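Local coordinates for protein Isomerase/lactonizing enzyme (Agrobacterium fabrum str. C58, PDB 2NQL) that is of unknown function but belongs to the enolase superfamily, in the mandelate racemase and muconate lactonizing enzyme family, at residues G88-R93 and S99-D104. Sequence-based numbering, arbitrary orientation.
Sequences GFVIGR and SAVYDD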
ATOM      1  N   GLY A  88     -15.881  -9.014  -9.498  1.00 20.35           N
ATOM      2  CA  GLY A  88     -15.945 -10.220 -10.340  1.00 17.73           C
ATOM      3  C   GLY A  88     -15.545 -11.493  -9.627  1.00 17.18           C
ATOM      4  O   GLY A  88     -16.034 -12.576  -9.976  1.00 21.48           O
ATOM      5  N   PHE A  89     -14.639 -11.379  -8.662  1.00 15.69           N
ATOM      6  CA  PHE A  89     -14.171 -12.512  -7.873  1.00 18.53           C
ATOM      7  C   PHE A  89     -14.929 -12.742  -6.560  1.00 21.48           C
ATOM      8  O   PHE A  89     -14.675 -13.705  -5.835  1.00 23.93           O
ATOM      9  CB  PHE A  89     -12.672 -12.402  -7.634  1.00 19.49           C
ATOM     10  CG  PHE A  89     -11.875 -12.545  -8.902  1.00 18.65           C
ATOM     11  CD1 PHE A  89     -11.668 -13.812  -9.453  1.00 20.65           C
ATOM     12  CD2 PHE A  89     -11.390 -11.434  -9.572  1.00 18.03           C
ATOM     13  CE1 PHE A  89     -10.955 -13.967 -10.636  1.00 19.63           C
ATOM     14  CE2 PHE A  89     -10.688 -11.569 -10.759  1.00 21.20           C
ATOM     15  CZ  PHE A  89     -10.468 -12.848 -11.295  1.00 15.82           C
ATOM     16  N   VAL A  90     -15.855 -11.845  -6.271  1.00 18.56           N
ATOM     17  CA  VAL A  90     -16.803 -12.034  -5.161  1.00 18.91           C
ATOM     18  C   VAL A  90     -18.122 -12.612  -5.661  1.00 19.70           C
ATOM     19  O   VAL A  90     -18.677 -13.510  -5.028  1.00 20.30           O
ATOM     20  CB  VAL A  90     -17.017 -10.710  -4.367  1.00 19.42           C
ATOM     21  CG1 VAL A  90     -18.117 -10.896  -3.282  1.00 21.89           C
ATOM     22  CG2 VAL A  90     -15.710 -10.325  -3.725  1.00 18.55           C
ATOM     23  N   ILE A  91     -18.620 -12.090  -6.783  1.00 19.23           N
ATOM     24  CA  ILE A  91     -19.859 -12.559  -7.395  1.00 19.72           C
ATOM     25  C   ILE A  91     -19.774 -14.070  -7.699  1.00 28.17           C
ATOM     26  O   ILE A  91     -18.780 -14.556  -8.273  1.00 21.36           O
ATOM     27  CB  ILE A  91     -20.197 -11.723  -8.663  1.00 21.70           C
ATOM     28  CG1 ILE A  91     -20.697 -10.316  -8.275  1.00 23.86           C
ATOM     29  CG2 ILE A  91     -21.238 -12.432  -9.542  1.00 24.85           C
ATOM     30  CD1 ILE A  91     -20.515  -9.261  -9.374  1.00 24.97           C
ATOM     31  N   GLY A  92     -20.786 -14.817  -7.261  1.00 23.71           N
ATOM     32  CA  GLY A  92     -20.750 -16.285  -7.369  1.00 23.65           C
ATOM     33  C   GLY A  92     -20.184 -17.000  -6.158  1.00 24.86           C
ATOM     34  O   GLY A  92     -20.480 -18.177  -5.945  1.00 26.33           O
ATOM     35  N   ARG A  93     -19.398 -16.302  -5.328  1.00 17.95           N
ATOM     36  CA  ARG A  93     -18.947 -16.878  -4.062  1.00 20.88           C
ATOM     37  C   ARG A  93     -20.106 -16.692  -3.072  1.00 22.26           C
ATOM     38  O   ARG A  93     -21.063 -15.986  -3.372  1.00 22.82           O
ATOM     39  CB  ARG A  93     -17.700 -16.166  -3.510  1.00 23.30           C
ATOM     40  CG  ARG A  93     -16.442 -16.213  -4.406  1.00 25.31           C
ATOM     41  CD  ARG A  93     -15.824 -17.592  -4.406  1.00 24.01           C
ATOM     42  NE  ARG A  93     -15.254 -18.046  -3.129  1.00 24.51           N
ATOM     43  CZ  ARG A  93     -13.985 -17.890  -2.750  1.00 24.51           C
ATOM     44  NH1 ARG A  93     -13.144 -17.213  -3.511  1.00 24.62           N
ATOM     45  NH2 ARG A  93     -13.551 -18.383  -1.586  1.00 25.94           N
ATOM     46  N   SER A  99     -13.802 -15.115   5.546  1.00 17.25           N
ATOM     47  CA  SER A  99     -12.351 -14.936   5.650  1.00 20.32           C
ATOM     48  C   SER A  99     -11.599 -15.646   4.523  1.00 24.76           C
ATOM     49  O   SER A  99     -10.563 -15.162   4.059  1.00 21.21           O
ATOM     50  CB  SER A  99     -11.827 -15.339   7.012  1.00 25.17           C
ATOM     51  OG  SER A  99     -12.325 -14.437   7.994  1.00 26.74           O
ATOM     52  N   ALA A 100     -12.159 -16.762   4.062  1.00 21.05           N
ATOM     53  CA  ALA A 100     -11.644 -17.448   2.875  1.00 23.29           C
ATOM     54  C   ALA A 100     -11.730 -16.562   1.621  1.00 25.54           C
ATOM     55  O   ALA A 100     -10.787 -16.518   0.823  1.00 23.21           O
ATOM     56  CB  ALA A 100     -12.388 -18.783   2.653  1.00 24.76           C
ATOM     57  N   VAL A 101     -12.844 -15.849   1.452  1.00 18.43           N
ATOM     58  CA  VAL A 101     -12.986 -14.925   0.323  1.00 21.95           C
ATOM     59  C   VAL A 101     -11.966 -13.777   0.419  1.00 22.15           C
ATOM     60  O   VAL A 101     -11.272 -13.486  -0.576  1.00 19.43           O
ATOM     61  CB  VAL A 101     -14.426 -14.388   0.152  1.00 21.21           C
ATOM     62  CG1 VAL A 101     -14.510 -13.331  -0.992  1.00 20.86           C
ATOM     63  CG2 VAL A 101     -15.415 -15.541  -0.131  1.00 20.23           C
ATOM     64  N   TYR A 102     -11.869 -13.157   1.604  1.00 20.39           N
ATOM     65  CA  TYR A 102     -10.839 -12.152   1.880  1.00 18.25           C
ATOM     66  C   TYR A 102      -9.431 -12.632   1.490  1.00 21.42           C
ATOM     67  O   TYR A 102      -8.684 -11.927   0.786  1.00 16.60           O
ATOM     68  CB  TYR A 102     -10.843 -11.687   3.359  1.00 18.17           C
ATOM     69  CG  TYR A 102      -9.643 -10.816   3.619  1.00 19.82           C
ATOM     70  CD1 TYR A 102      -9.647  -9.452   3.265  1.00 18.25           C
ATOM     71  CD2 TYR A 102      -8.461 -11.366   4.124  1.00 16.40           C
ATOM     72  CE1 TYR A 102      -8.499  -8.655   3.465  1.00 15.15           C
ATOM     73  CE2 TYR A 102      -7.309 -10.594   4.311  1.00 21.32           C
ATOM     74  CZ  TYR A 102      -7.324  -9.246   3.980  1.00 15.30           C
ATOM     75  OH  TYR A 102      -6.173  -8.517   4.183  1.00 19.44           O
ATOM     76  N   ASP A 103      -9.062 -13.822   1.962  1.00 17.95           N
ATOM     77  CA  ASP A 103      -7.716 -14.348   1.738  1.00 18.57           C
ATOM     78  C   ASP A 103      -7.464 -14.570   0.252  1.00 21.52           C
ATOM     79  O   ASP A 103      -6.368 -14.266  -0.228  1.00 19.84           O
ATOM     80  CB  ASP A 103      -7.500 -15.660   2.510  1.00 21.36           C
ATOM     81  CG  ASP A 103      -7.239 -15.439   3.993  1.00 25.75           C
ATOM     82  OD1 ASP A 103      -6.840 -14.321   4.390  1.00 24.49           O
ATOM     83  OD2 ASP A 103      -7.420 -16.410   4.782  1.00 21.46           O
ATOM     84  N   ASP A 104      -8.471 -15.064  -0.474  1.00 20.37           N
ATOM     85  CA  ASP A 104      -8.350 -15.190  -1.939  1.00 22.05           C
ATOM     86  C   ASP A 104      -8.135 -13.858  -2.654  1.00 26.22           C
ATOM     87  O   ASP A 104      -7.291 -13.763  -3.548  1.00 17.18           O
ATOM     88  CB  ASP A 104      -9.559 -15.906  -2.534  1.00 18.08           C
ATOM     89  CG  ASP A 104      -9.556 -17.412  -2.234  1.00 23.09           C
ATOM     90  OD1 ASP A 104      -8.540 -17.921  -1.707  1.00 26.04           O
ATOM     91  OD2 ASP A 104     -10.584 -18.052  -2.500  1.00 25.08           O
TER
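Val90 and Val101 come closest where the end of helix 75-90 meets helix 98-109, their CA atoms 7.3 Å apart, and a type II turn from Val90 to Arg93, closed by Arg93 N to Val90 O, brings the chain round. Gly92 takes the positive phi (92°) of the turn's third position, where a side chain would press on the preceding carbonyl oxygen. The branched valines suit the buried side of the contact, with Val90 CG2 4.2 Å from Val101 CG1. The other methyl of Val101, CG2, sits over one face of the Arg93 guanidinium, toward the rim of the group, 3.7 Å from NH2. Bends at chi2 (-73°) and chi3 (-66°) fold the long arginine chain across this methyl and bring its end to Asp104. There NH1 donates to the anti lone pair of Asp104 OD2 at 2.9 Å, the oxygen standing slightly out of the guanidinium plane; NH2 adds a weak second bond to the same oxygen. Asp104, one turn after Ala100, offers a counter-charge; its OD1 has a long, weak ion pair with Arg43 of the second subunit. Backbone bonds from Gly92 and Arg93 to Ile5 tie the turn to strand 5-15, joining consecutive helices to the antiparallel sheet of the alpha+beta N-terminal capping domain.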